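Side-chain contacts in putative branched-chain amino acid ABC transporter, periplasmic branched-chain amino acid-binding protein (Pseudomonas protegens Pf-5, PDB 4RU0), which probably binds branched-chain amino acids or related solutes in the periplasm and hands them to an ABC importer: residues G69-V74 and E339-A344; V249-A254 and F259-I264; E205-E210 and R418-P423; E92-F97 and I129-L134; E299-L304 and V325-G330. All coordinates share one frame; numbering follows the deposited sequence.

Contact 1 of 5, residues G69-V74 and E339-A344; sequences GGINGV and EAIRTA
Apolar contacts join Ile71 to one turn of helix 325-348. Its two branch ends do different work. Ile71 CD1 lies 3.8 Å from Ile341 CG2, and these two side chains meet at about a right angle. On the other branch, Ile71 CG2 lies 3.9 Å from Arg342 CB. The same methyl also lies over one face of the Arg342 guanidinium. The arginine chain bends at chi3 (-67°), which folds the flat group back over the isoleucine. Val338, one turn earlier on the helix, touches Ile71 as well. An alanine here would probably open a gap beside Ile341 and take away the methyl that lies over the Arg342 guanidinium.

Polar bonds do not cross between the two segments. They shape the loop instead. Ile71 N donates to Val74 O at 2.8 Å, and Val74 N returns a bond to Ile71 O at 2.9 Å. Ile71 O also takes a weak bond from Gln345 NE2, further along the helix. Of the charged groups, Glu339 forms a salt bridge with Arg371. Its approach to Arg342 is too short in the model to be relied on.

The paired backbone bonds enclose a type I' beta turn, Ile71 to Val74. It links helix 47-67 to strand 76-82 in the alpha/beta fold of a periplasmic binding protein.

Contact 2 of 5, residues V249-A254 and F259-I264; sequences VAVKTA and FPVDHI
Ile264 holds CG1 beside its own backbone N (chi1 -51°), and from there the extended chain sends CD1 to Ala254. Ile264 CD1 stops 3.8 Å from Ala254 CB. Phe259 does the reverse. Phe259 CB faces the helix, 4.4 Å from Ala254 CB, but CG is anti to the backbone N (chi1 -170°) and the ring leads off from the helix. Ile230 and Val238 receive it there. The ring has a close neighbour in its own segment: Pro260 CD sits over one face of the Phe259 ring, 3.4 Å above the plane and offset toward the rim. Ile264 CG1 meets the ring at its edge.

This is the return half of a beta-alpha-beta crossover. Strand 237-241 leads into helix 246-256, and the chain then turns back through 259-264 to enter strand 264-266, parallel to the first. The two strands are neighbours in the mixed sheet.

One hydrogen bond spans the turn. Phe259 N donates to Ala254 O at 2.9 Å, with an N-H...O angle of 144°. The bond is somewhat bent, and the donor is tilted from the carbonyl plane. It ties the start of the loop to the last part of the helix. About a turn back along the helix, Val251 CG1 meets Val261 CG1 at 4.2 Å, a looser contact. Trp227 of helix 224-233 packs on both Ala254 and Ile264.

Contact 3 of 5, residues E205-E210 and R418-P423; sequences EKYGFE and RALLRP
Two residues past Leu420, which meets Lys206 across this contact, the Arg422 guanidinium is gripped by two groups. Its NE is in a salt bridge with Asp426, and its NH1 bonds to Arg389 O. Neither bond crosses between the two segments. The crossing is apolar and lies at the surface. Leu420 holds CG anti to its backbone N (chi1 178°) and points its two methyls at the chain of Lys206. Leu420 CD2 is 3.6 Å from Lys206 CD, and Leu420 CD1 is 4.1 Å from the same carbon. It is thus the aliphatic part of the lysine that packs here. Lys206 CG lies over the centre of the Tyr207 ring, 3.9 Å above its plane. Tyr207 OH adds only a distant touch to Leu420 CD2, at 4.4 Å. Phe175 also stacks with that ring. Leu203 of helix 197-207 also touches Leu420. This is helix-to-helix packing at the surface of the alpha/beta fold, joining the start of the C-terminal helix 418-435 to the end of helix 197-207.

Contact 4 of 5, residues E92-F97 and I129-L134; sequences ECYERF and IPLITL
Tyr94 reaches from helix 87-97 to Ile129 and Leu131. A helix thus packs on the region of strand 131-132 in the alpha/beta fold of the binding protein. The inner side is buried. Tyr94 swings CG anti to its backbone N (chi1 166°), and the ring extends toward Ile129, which comes from the opposite direction. Tyr94 CE2 lies 4.4 Å from Ile129 CG2, and Leu131 CD2 is equally far from Tyr94 CE2. Both methyls approach the ring obliquely. Leu120 of helix 114-126 and an edge-to-face Tyr109 help enclose the ring. Cys93, also buried, fastens the helix to strand 76-82 through its disulfide with Cys81. The outward side of the helix differs. Glu92 and Arg96 are exposed there and make no contact with 129-134. Glu95 turns to salt bridges with Arg123 and Lys98. The buried phenol is satisfied: Tyr94 OH hydrogen-bonds to Asp127 OD2, while Ile129 CD1 lies 4.1 Å from Tyr94 OH.

Contact 5 of 5, residues E299-L304 and V325-G330; sequences EIHKRL and VYYNSG
His301 brings the CE1 corner of its ring to the amide of Asn328. His301 CE1 is 3.1 Å from Asn328 OD1, which lies at the ring edge, near its plane. The two flat groups are turned 53° apart. His301 NE2 and Asn328 ND2 are close but not hydrogen-bonded. The amide has firmer partners: ND2 donates to Pro293 O and Gly295 O. A leucine in place of Asn328 would probably leave those two carbonyls without their donor and His301 CE1 without its oxygen neighbour. Alongside, Tyr327 holds CG anti to the backbone N (chi1 -176°), which sends its ring toward Leu304. Leu304 CD2 sits at the ring edge, a tight 3.1 Å from Tyr327 OH. That hydroxyl is hydrogen-bonded to Asp59. Phe322 packs edge-to-face on both His301 and Tyr327. The short helix segments run at 91° to each other, their axes 12.5 Å apart. With ND2 committed to two carbonyls, the amide is probably fixed in its rotation, which would keep OD1 toward the His301 C-H.

How the contacts relate
By nearest atoms, contacts 4 and 5 are the closest pair, about 4 Å apart without touching. Each places a side chain, Leu131 and Tyr327, about 12 Å from the bound pentaoxaheptadecane. They lie near the pocket formed by Tyr41, Tyr192, Trp243 and Trp269 but are not part of it. Contact 1 shares helix 325-348 with contact 5, the centres about 19 Å apart. Contact 2 lies across the chain's centre from contact 1, centres about 45 Å apart. Contact 3 is closer to contact 2, at about 26 Å between centres. Along the chain, contacts 2, 4 and 5 nest inside the loop closed by contact 1, while contact 3 crosses it.

Contact 1 of 5, residues G69-V74 and E339-A344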
# COMPACT_ATOMS: atom_id res chain seq x y z
N GLY A 69 -23.45 -3.16 13.80
CA GLY A 69 -24.67 -3.37 13.03
C GLY A 69 -24.50 -2.95 11.59
O GLY A 69 -25.44 -2.46 10.96
N GLY A 70 -23.30 -3.15 11.06
CA GLY A 70 -22.98 -2.75 9.70
C GLY A 70 -22.61 -1.28 9.65
O GLY A 70 -22.33 -0.67 10.67
N ILE A 71 -22.60 -0.72 8.44
CA ILE A 71 -22.25 0.68 8.26
C ILE A 71 -23.50 1.55 8.33
O ILE A 71 -24.31 1.55 7.40
CB ILE A 71 -21.53 0.93 6.92
CG1 ILE A 71 -20.25 0.11 6.84
CG2 ILE A 71 -21.23 2.41 6.75
CD1 ILE A 71 -19.54 0.21 5.51
N ASN A 72 -23.66 2.27 9.44
CA ASN A 72 -24.83 3.10 9.69
C ASN A 72 -26.14 2.35 9.45
O ASN A 72 -27.09 2.91 8.91
CB ASN A 72 -24.80 4.35 8.81
CG ASN A 72 -24.28 5.57 9.55
OD1 ASN A 72 -23.77 5.47 10.67
ND2 ASN A 72 -24.41 6.74 8.93
N GLY A 73 -26.17 1.08 9.85
CA GLY A 73 -27.37 0.27 9.70
C GLY A 73 -27.34 -0.66 8.50
O GLY A 73 -28.05 -1.66 8.47
N VAL A 74 -26.51 -0.32 7.51
CA VAL A 74 -26.41 -1.13 6.30
C VAL A 74 -25.45 -2.30 6.47
O VAL A 74 -24.25 -2.11 6.70
CB VAL A 74 -25.94 -0.28 5.10
CG1 VAL A 74 -25.87 -1.13 3.84
CG2 VAL A 74 -26.86 0.90 4.90
N GLU A 339 -14.79 3.38 5.32
CA GLU A 339 -14.90 4.82 5.58
C GLU A 339 -15.38 5.57 4.34
O GLU A 339 -16.11 6.56 4.45
CB GLU A 339 -13.57 5.39 6.06
CG GLU A 339 -13.18 4.93 7.46
CD GLU A 339 -14.23 5.29 8.50
OE1 GLU A 339 -14.68 4.38 9.23
OE2 GLU A 339 -14.60 6.48 8.60
N ALA A 340 -14.95 5.11 3.17
CA ALA A 340 -15.39 5.71 1.91
C ALA A 340 -16.89 5.55 1.76
O ALA A 340 -17.60 6.50 1.40
CB ALA A 340 -14.66 5.08 0.73
N ILE A 341 -17.37 4.34 2.02
CA ILE A 341 -18.80 4.05 1.98
C ILE A 341 -19.54 4.91 3.00
O ILE A 341 -20.53 5.57 2.67
CB ILE A 341 -19.07 2.56 2.26
CG1 ILE A 341 -18.54 1.71 1.11
CG2 ILE A 341 -20.55 2.32 2.49
CD1 ILE A 341 -18.48 0.23 1.42
N ARG A 342 -19.04 4.90 4.24
CA ARG A 342 -19.61 5.70 5.32
C ARG A 342 -19.68 7.17 4.94
O ARG A 342 -20.70 7.83 5.16
CB ARG A 342 -18.79 5.51 6.59
CG ARG A 342 -19.20 6.42 7.75
CD ARG A 342 -18.49 6.04 9.04
NE ARG A 342 -18.90 4.73 9.54
CZ ARG A 342 -18.11 3.66 9.57
NH1 ARG A 342 -16.86 3.75 9.14
NH2 ARG A 342 -18.56 2.51 10.04
N THR A 343 -18.61 7.68 4.35
CA THR A 343 -18.55 9.08 3.94
C THR A 343 -19.64 9.42 2.93
O THR A 343 -20.25 10.48 3.00
CB THR A 343 -17.17 9.42 3.32
OG1 THR A 343 -16.13 9.00 4.21
CG2 THR A 343 -17.04 10.92 3.06
N ALA A 344 -19.88 8.50 1.99
CA ALA A 344 -20.83 8.75 0.92
C ALA A 344 -22.27 8.66 1.42
O ALA A 344 -23.13 9.41 0.96
CB ALA A 344 -20.60 7.77 -0.23

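Contact 2 of 5, residues V249-A254 and F259-I264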
# COMPACT_ATOMS: atom_id res chain seq x y z
N VAL A 249 17.94 -12.29 -0.82
CA VAL A 249 19.25 -12.37 -1.44
C VAL A 249 20.02 -11.07 -1.25
O VAL A 249 21.21 -11.10 -0.93
CB VAL A 249 19.14 -12.70 -2.95
CG1 VAL A 249 20.50 -12.55 -3.63
CG2 VAL A 249 18.59 -14.10 -3.15
N ALA A 250 19.34 -9.94 -1.43
CA ALA A 250 19.98 -8.63 -1.25
C ALA A 250 20.59 -8.51 0.14
O ALA A 250 21.72 -8.05 0.30
CB ALA A 250 18.98 -7.51 -1.50
N VAL A 251 19.83 -8.92 1.15
CA VAL A 251 20.28 -8.83 2.52
C VAL A 251 21.45 -9.78 2.79
O VAL A 251 22.48 -9.37 3.34
CB VAL A 251 19.13 -9.10 3.50
CG1 VAL A 251 19.60 -8.96 4.93
CG2 VAL A 251 17.99 -8.13 3.23
N LYS A 252 21.30 -11.04 2.38
CA LYS A 252 22.37 -12.04 2.50
C LYS A 252 23.67 -11.57 1.84
O LYS A 252 24.76 -11.78 2.37
CB LYS A 252 21.96 -13.37 1.87
CG LYS A 252 20.97 -14.21 2.63
CD LYS A 252 20.66 -15.47 1.83
CE LYS A 252 19.56 -16.29 2.45
NZ LYS A 252 19.12 -17.39 1.54
N THR A 253 23.53 -10.97 0.67
CA THR A 253 24.70 -10.54 -0.09
C THR A 253 25.34 -9.33 0.58
O THR A 253 26.56 -9.23 0.66
CB THR A 253 24.34 -10.22 -1.55
OG1 THR A 253 23.61 -11.33 -2.10
CG2 THR A 253 25.59 -10.00 -2.38
N ALA A 254 24.50 -8.41 1.07
CA ALA A 254 24.98 -7.24 1.78
C ALA A 254 25.87 -7.65 2.95
O ALA A 254 26.96 -7.11 3.14
CB ALA A 254 23.81 -6.40 2.28
N PHE A 259 28.38 -4.79 4.17
CA PHE A 259 27.62 -3.55 4.28
C PHE A 259 26.66 -3.66 5.46
O PHE A 259 26.01 -4.68 5.65
CB PHE A 259 26.86 -3.25 2.99
CG PHE A 259 26.25 -1.87 2.96
CD1 PHE A 259 27.02 -0.77 2.61
CD2 PHE A 259 24.93 -1.67 3.33
CE1 PHE A 259 26.48 0.50 2.61
CE2 PHE A 259 24.37 -0.41 3.33
CZ PHE A 259 25.15 0.68 2.97
N PRO A 260 26.59 -2.60 6.29
CA PRO A 260 25.78 -2.65 7.51
C PRO A 260 24.29 -2.66 7.22
O PRO A 260 23.74 -1.75 6.60
CB PRO A 260 26.20 -1.39 8.28
CG PRO A 260 26.82 -0.49 7.26
CD PRO A 260 27.38 -1.36 6.18
N VAL A 261 23.63 -3.71 7.68
CA VAL A 261 22.25 -3.99 7.32
C VAL A 261 21.28 -2.96 7.89
O VAL A 261 20.19 -2.75 7.34
CB VAL A 261 21.87 -5.42 7.79
CG1 VAL A 261 20.41 -5.72 7.53
CG2 VAL A 261 22.75 -6.44 7.07
N ASP A 262 21.67 -2.30 8.97
CA ASP A 262 20.79 -1.29 9.55
C ASP A 262 20.97 0.07 8.86
O ASP A 262 20.44 1.08 9.30
CB ASP A 262 21.02 -1.17 11.07
CG ASP A 262 22.41 -0.66 11.41
OD1 ASP A 262 23.33 -0.82 10.58
OD2 ASP A 262 22.57 -0.12 12.52
N HIS A 263 21.73 0.07 7.77
CA HIS A 263 21.79 1.22 6.88
C HIS A 263 20.98 0.94 5.63
O HIS A 263 21.04 1.69 4.66
CB HIS A 263 23.23 1.56 6.49
CG HIS A 263 24.09 2.02 7.64
ND1 HIS A 263 25.34 2.57 7.45
CD2 HIS A 263 23.88 2.00 8.97
CE1 HIS A 263 25.86 2.87 8.63
NE2 HIS A 263 24.99 2.54 9.57
N ILE A 264 20.25 -0.18 5.65
CA ILE A 264 19.40 -0.56 4.53
C ILE A 264 17.93 -0.33 4.87
O ILE A 264 17.45 -0.80 5.89
CB ILE A 264 19.58 -2.05 4.14
CG1 ILE A 264 21.07 -2.39 3.96
CG2 ILE A 264 18.79 -2.38 2.88
CD1 ILE A 264 21.31 -3.79 3.46

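Contact 3 of 5, residues E205-E210 and R418-P423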
# COMPACT_ATOMS: atom_id res chain seq x y z
N GLU A 205 18.53 16.66 -6.78
CA GLU A 205 18.86 17.99 -7.29
C GLU A 205 18.63 19.06 -6.23
O GLU A 205 19.42 19.99 -6.10
CB GLU A 205 18.04 18.32 -8.54
CG GLU A 205 18.43 17.53 -9.77
CD GLU A 205 17.71 18.01 -11.02
OE1 GLU A 205 17.45 17.18 -11.92
OE2 GLU A 205 17.41 19.22 -11.11
N LYS A 206 17.54 18.92 -5.48
CA LYS A 206 17.21 19.89 -4.46
C LYS A 206 18.15 19.84 -3.26
O LYS A 206 18.64 20.87 -2.81
CB LYS A 206 15.77 19.69 -3.97
CG LYS A 206 15.37 20.71 -2.92
CD LYS A 206 13.92 20.57 -2.51
CE LYS A 206 13.52 21.69 -1.56
NZ LYS A 206 13.65 23.02 -2.22
N TYR A 207 18.40 18.65 -2.74
CA TYR A 207 19.13 18.53 -1.48
C TYR A 207 20.60 18.15 -1.67
O TYR A 207 21.39 18.19 -0.73
CB TYR A 207 18.43 17.52 -0.58
CG TYR A 207 17.05 17.97 -0.17
CD1 TYR A 207 16.88 19.13 0.58
CD2 TYR A 207 15.92 17.26 -0.54
CE1 TYR A 207 15.63 19.56 0.95
CE2 TYR A 207 14.66 17.69 -0.17
CZ TYR A 207 14.52 18.84 0.58
OH TYR A 207 13.26 19.27 0.94
N GLY A 208 20.96 17.78 -2.90
CA GLY A 208 22.36 17.61 -3.24
C GLY A 208 23.04 16.34 -2.77
O GLY A 208 24.27 16.29 -2.69
N PHE A 209 22.27 15.30 -2.45
CA PHE A 209 22.90 14.02 -2.14
C PHE A 209 23.19 13.27 -3.44
O PHE A 209 22.52 13.47 -4.44
CB PHE A 209 22.03 13.17 -1.19
CG PHE A 209 20.69 12.79 -1.76
CD1 PHE A 209 20.54 11.67 -2.57
CD2 PHE A 209 19.56 13.53 -1.44
CE1 PHE A 209 19.31 11.32 -3.08
CE2 PHE A 209 18.31 13.18 -1.95
CZ PHE A 209 18.19 12.08 -2.77
N GLU A 210 24.20 12.41 -3.42
CA GLU A 210 24.52 11.63 -4.60
C GLU A 210 23.46 10.55 -4.81
O GLU A 210 23.22 9.71 -3.95
CB GLU A 210 25.92 11.01 -4.47
CG GLU A 210 26.47 10.45 -5.76
CD GLU A 210 27.90 9.97 -5.63
OE1 GLU A 210 28.67 10.58 -4.85
OE2 GLU A 210 28.25 8.98 -6.30
N ARG A 418 4.73 16.20 -0.72
CA ARG A 418 3.93 15.94 -1.91
C ARG A 418 3.81 17.17 -2.80
O ARG A 418 3.67 17.05 -4.02
CB ARG A 418 2.56 15.43 -1.50
CG ARG A 418 2.60 14.05 -0.86
CD ARG A 418 1.47 13.87 0.12
NE ARG A 418 0.18 13.96 -0.55
CZ ARG A 418 -0.98 14.14 0.08
NH1 ARG A 418 -1.02 14.26 1.40
NH2 ARG A 418 -2.09 14.21 -0.63
N ALA A 419 3.86 18.35 -2.20
CA ALA A 419 3.82 19.60 -2.97
C ALA A 419 5.03 19.68 -3.90
O ALA A 419 4.92 20.09 -5.05
CB ALA A 419 3.78 20.80 -2.04
N LEU A 420 6.19 19.27 -3.38
CA LEU A 420 7.42 19.29 -4.15
C LEU A 420 7.37 18.35 -5.35
O LEU A 420 7.89 18.68 -6.42
CB LEU A 420 8.59 18.92 -3.24
CG LEU A 420 9.98 18.83 -3.87
CD1 LEU A 420 10.34 20.14 -4.54
CD2 LEU A 420 11.00 18.47 -2.80
N LEU A 421 6.73 17.20 -5.18
CA LEU A 421 6.66 16.18 -6.23
C LEU A 421 5.53 16.40 -7.23
O LEU A 421 5.54 15.83 -8.32
CB LEU A 421 6.50 14.80 -5.62
CG LEU A 421 7.57 14.31 -4.66
CD1 LEU A 421 7.08 13.05 -3.96
CD2 LEU A 421 8.86 14.05 -5.42
N ARG A 422 4.55 17.22 -6.85
CA ARG A 422 3.33 17.40 -7.64
C ARG A 422 3.55 17.75 -9.13
O ARG A 422 2.79 17.28 -9.98
CB ARG A 422 2.45 18.47 -6.99
CG ARG A 422 1.08 18.62 -7.64
CD ARG A 422 0.18 17.42 -7.37
NE ARG A 422 -0.91 17.34 -8.34
CZ ARG A 422 -2.01 16.60 -8.19
NH1 ARG A 422 -2.20 15.87 -7.10
NH2 ARG A 422 -2.94 16.61 -9.14
N PRO A 423 4.58 18.56 -9.46
CA PRO A 423 4.77 18.81 -10.89
C PRO A 423 5.08 17.55 -11.70
O PRO A 423 4.68 17.46 -12.86
CB PRO A 423 5.94 19.78 -10.92
CG PRO A 423 5.83 20.53 -9.64
CD PRO A 423 5.38 19.50 -8.64

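Contact 4 of 5, residues E92-F97 and I129-L134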
# COMPACT_ATOMS: atom_id res chain seq x y z
N GLU A 92 -11.36 -11.74 -14.89
CA GLU A 92 -12.60 -12.52 -14.84
C GLU A 92 -13.37 -12.30 -13.54
O GLU A 92 -14.59 -12.30 -13.53
CB GLU A 92 -12.31 -14.01 -15.02
CG GLU A 92 -11.77 -14.37 -16.39
CD GLU A 92 -11.38 -15.83 -16.48
OE1 GLU A 92 -11.63 -16.58 -15.50
OE2 GLU A 92 -10.82 -16.24 -17.53
N CYS A 93 -12.64 -12.12 -12.45
CA CYS A 93 -13.26 -11.87 -11.16
C CYS A 93 -13.98 -10.53 -11.16
O CYS A 93 -15.12 -10.42 -10.72
CB CYS A 93 -12.23 -11.92 -10.03
SG CYS A 93 -11.83 -13.60 -9.51
N TYR A 94 -13.31 -9.51 -11.70
CA TYR A 94 -13.89 -8.18 -11.81
C TYR A 94 -15.17 -8.22 -12.63
O TYR A 94 -16.16 -7.60 -12.26
CB TYR A 94 -12.89 -7.21 -12.44
CG TYR A 94 -13.50 -5.91 -12.89
CD1 TYR A 94 -13.99 -5.76 -14.19
CD2 TYR A 94 -13.59 -4.82 -12.03
CE1 TYR A 94 -14.55 -4.57 -14.61
CE2 TYR A 94 -14.14 -3.62 -12.45
CZ TYR A 94 -14.62 -3.51 -13.74
OH TYR A 94 -15.17 -2.33 -14.16
N GLU A 95 -15.14 -8.93 -13.75
CA GLU A 95 -16.31 -9.01 -14.63
C GLU A 95 -17.44 -9.78 -13.97
O GLU A 95 -18.61 -9.52 -14.22
CB GLU A 95 -15.94 -9.67 -15.96
CG GLU A 95 -15.02 -8.82 -16.83
CD GLU A 95 -15.71 -7.57 -17.37
OE1 GLU A 95 -16.94 -7.60 -17.59
OE2 GLU A 95 -15.02 -6.55 -17.57
N ARG A 96 -17.09 -10.74 -13.12
CA ARG A 96 -18.10 -11.49 -12.38
C ARG A 96 -18.77 -10.60 -11.33
O ARG A 96 -19.97 -10.69 -11.09
CB ARG A 96 -17.49 -12.73 -11.74
CG ARG A 96 -18.26 -13.26 -10.52
CD ARG A 96 -18.26 -14.78 -10.45
NE ARG A 96 -16.92 -15.36 -10.51
CZ ARG A 96 -16.37 -15.86 -11.62
NH1 ARG A 96 -17.05 -15.84 -12.76
NH2 ARG A 96 -15.14 -16.37 -11.58
N PHE A 97 -17.98 -9.72 -10.72
CA PHE A 97 -18.42 -8.93 -9.58
C PHE A 97 -18.98 -7.55 -9.94
O PHE A 97 -19.78 -7.00 -9.17
CB PHE A 97 -17.27 -8.75 -8.59
CG PHE A 97 -17.02 -9.95 -7.72
CD1 PHE A 97 -18.00 -10.91 -7.55
CD2 PHE A 97 -15.81 -10.10 -7.07
CE1 PHE A 97 -17.78 -12.02 -6.75
CE2 PHE A 97 -15.58 -11.20 -6.26
CZ PHE A 97 -16.57 -12.16 -6.10
N ILE A 129 -16.59 2.25 -11.90
CA ILE A 129 -16.26 1.51 -10.69
C ILE A 129 -14.87 1.88 -10.19
O ILE A 129 -13.87 1.66 -10.88
CB ILE A 129 -16.35 0.00 -10.90
CG1 ILE A 129 -17.77 -0.39 -11.31
CG2 ILE A 129 -15.92 -0.73 -9.64
CD1 ILE A 129 -18.03 -1.87 -11.29
N PRO A 130 -14.79 2.47 -8.99
CA PRO A 130 -13.51 2.91 -8.43
C PRO A 130 -12.58 1.74 -8.15
O PRO A 130 -12.98 0.80 -7.46
CB PRO A 130 -13.91 3.61 -7.12
CG PRO A 130 -15.40 3.77 -7.18
CD PRO A 130 -15.90 2.68 -8.05
N LEU A 131 -11.38 1.79 -8.70
CA LEU A 131 -10.36 0.81 -8.36
C LEU A 131 -9.52 1.35 -7.23
O LEU A 131 -8.97 2.44 -7.33
CB LEU A 131 -9.47 0.48 -9.57
CG LEU A 131 -10.11 -0.26 -10.74
CD1 LEU A 131 -9.03 -0.66 -11.76
CD2 LEU A 131 -10.92 -1.48 -10.30
N ILE A 132 -9.42 0.59 -6.15
CA ILE A 132 -8.53 0.94 -5.06
C ILE A 132 -7.29 0.04 -5.10
O ILE A 132 -7.40 -1.18 -5.04
CB ILE A 132 -9.21 0.80 -3.69
CG1 ILE A 132 -10.37 1.80 -3.57
CG2 ILE A 132 -8.21 1.02 -2.58
CD1 ILE A 132 -11.21 1.60 -2.32
N THR A 133 -6.13 0.67 -5.20
CA THR A 133 -4.85 -0.01 -5.03
C THR A 133 -4.07 0.66 -3.91
O THR A 133 -3.48 1.70 -4.09
CB THR A 133 -4.01 -0.03 -6.32
OG1 THR A 133 -3.73 1.30 -6.75
CG2 THR A 133 -4.73 -0.73 -7.41
N LEU A 134 -4.00 0.01 -2.76
CA LEU A 134 -3.36 0.61 -1.62
C LEU A 134 -1.86 0.37 -1.69
O LEU A 134 -1.42 -0.75 -1.74
CB LEU A 134 -3.95 0.02 -0.34
CG LEU A 134 -3.67 0.60 1.03
CD1 LEU A 134 -4.20 2.00 1.17
CD2 LEU A 134 -4.31 -0.28 2.09

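Contact 5 of 5, residues E299-L304 and V325-G330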
# COMPACT_ATOMS: atom_id res chain seq x y z
N GLU A 299 -5.47 -0.58 19.27
CA GLU A 299 -6.80 -0.60 19.86
C GLU A 299 -7.76 -1.51 19.09
O GLU A 299 -8.44 -2.34 19.70
CB GLU A 299 -7.38 0.81 19.92
CG GLU A 299 -8.76 0.86 20.57
CD GLU A 299 -9.32 2.26 20.68
OE1 GLU A 299 -8.77 3.18 20.05
OE2 GLU A 299 -10.32 2.43 21.42
N ILE A 300 -7.79 -1.36 17.77
CA ILE A 300 -8.68 -2.14 16.92
C ILE A 300 -8.39 -3.64 17.05
O ILE A 300 -9.31 -4.46 17.05
CB ILE A 300 -8.58 -1.71 15.43
CG1 ILE A 300 -9.54 -2.53 14.55
CG2 ILE A 300 -7.15 -1.84 14.92
CD1 ILE A 300 -11.01 -2.28 14.85
N HIS A 301 -7.11 -3.99 17.20
CA HIS A 301 -6.69 -5.38 17.30
C HIS A 301 -7.27 -6.08 18.52
O HIS A 301 -7.57 -7.27 18.47
CB HIS A 301 -5.16 -5.46 17.35
CG HIS A 301 -4.50 -5.29 16.02
ND1 HIS A 301 -4.07 -6.36 15.26
CD2 HIS A 301 -4.19 -4.18 15.32
CE1 HIS A 301 -3.52 -5.91 14.15
NE2 HIS A 301 -3.58 -4.59 14.16
N LYS A 302 -7.43 -5.34 19.61
CA LYS A 302 -7.95 -5.92 20.83
C LYS A 302 -9.46 -6.11 20.75
O LYS A 302 -10.00 -7.05 21.34
CB LYS A 302 -7.57 -5.05 22.03
CG LYS A 302 -6.12 -5.23 22.45
CD LYS A 302 -5.68 -4.19 23.46
CE LYS A 302 -4.35 -4.57 24.09
NZ LYS A 302 -3.29 -4.84 23.08
N ARG A 303 -10.14 -5.23 20.02
CA ARG A 303 -11.57 -5.41 19.76
C ARG A 303 -11.79 -6.68 18.94
O ARG A 303 -12.76 -7.41 19.15
CB ARG A 303 -12.16 -4.21 19.02
CG ARG A 303 -11.95 -2.88 19.70
CD ARG A 303 -12.64 -1.77 18.93
NE ARG A 303 -12.24 -0.45 19.40
CZ ARG A 303 -12.68 0.69 18.88
NH1 ARG A 303 -13.54 0.68 17.87
NH2 ARG A 303 -12.26 1.85 19.37
N LEU A 304 -10.88 -6.92 18.00
CA LEU A 304 -10.93 -8.11 17.16
C LEU A 304 -10.81 -9.37 18.02
O LEU A 304 -11.60 -10.30 17.87
CB LEU A 304 -9.82 -8.08 16.11
CG LEU A 304 -10.16 -7.57 14.70
CD1 LEU A 304 -10.77 -6.18 14.73
CD2 LEU A 304 -8.92 -7.61 13.81
N VAL A 325 2.20 -8.10 9.22
CA VAL A 325 2.06 -6.94 8.36
C VAL A 325 1.03 -7.23 7.27
O VAL A 325 0.27 -6.38 6.87
CB VAL A 325 3.44 -6.46 7.83
CG1 VAL A 325 3.34 -5.41 6.74
CG2 VAL A 325 4.32 -5.99 8.96
N TYR A 326 1.02 -8.46 6.82
CA TYR A 326 0.04 -8.92 5.87
C TYR A 326 -1.37 -8.83 6.44
O TYR A 326 -2.27 -8.35 5.77
CB TYR A 326 0.37 -10.35 5.50
CG TYR A 326 1.62 -10.48 4.68
CD1 TYR A 326 1.87 -9.60 3.66
CD2 TYR A 326 2.54 -11.47 4.92
CE1 TYR A 326 3.01 -9.71 2.89
CE2 TYR A 326 3.68 -11.59 4.16
CZ TYR A 326 3.91 -10.70 3.14
OH TYR A 326 5.04 -10.80 2.36
N TYR A 327 -1.56 -9.24 7.68
CA TYR A 327 -2.87 -9.17 8.30
C TYR A 327 -3.32 -7.74 8.45
O TYR A 327 -4.48 -7.42 8.29
CB TYR A 327 -2.87 -9.88 9.66
CG TYR A 327 -4.22 -9.92 10.32
CD1 TYR A 327 -4.72 -8.80 10.94
CD2 TYR A 327 -4.99 -11.05 10.29
CE1 TYR A 327 -5.95 -8.82 11.53
CE2 TYR A 327 -6.23 -11.08 10.87
CZ TYR A 327 -6.70 -9.97 11.49
OH TYR A 327 -7.93 -9.98 12.08
N ASN A 328 -2.39 -6.87 8.78
CA ASN A 328 -2.70 -5.48 9.06
C ASN A 328 -2.98 -4.68 7.79
O ASN A 328 -3.71 -3.69 7.82
CB ASN A 328 -1.58 -4.83 9.85
CG ASN A 328 -1.45 -5.39 11.26
OD1 ASN A 328 -1.98 -6.47 11.55
ND2 ASN A 328 -0.75 -4.68 12.13
N SER A 329 -2.40 -5.11 6.67
CA SER A 329 -2.70 -4.49 5.40
C SER A 329 -4.15 -4.80 5.05
O SER A 329 -4.85 -3.96 4.49
CB SER A 329 -1.75 -4.98 4.29
OG SER A 329 -1.94 -6.35 4.02
N GLY A 330 -4.60 -6.00 5.39
CA GLY A 330 -5.98 -6.38 5.20
C GLY A 330 -6.91 -5.49 6.00
O GLY A 330 -7.95 -5.05 5.50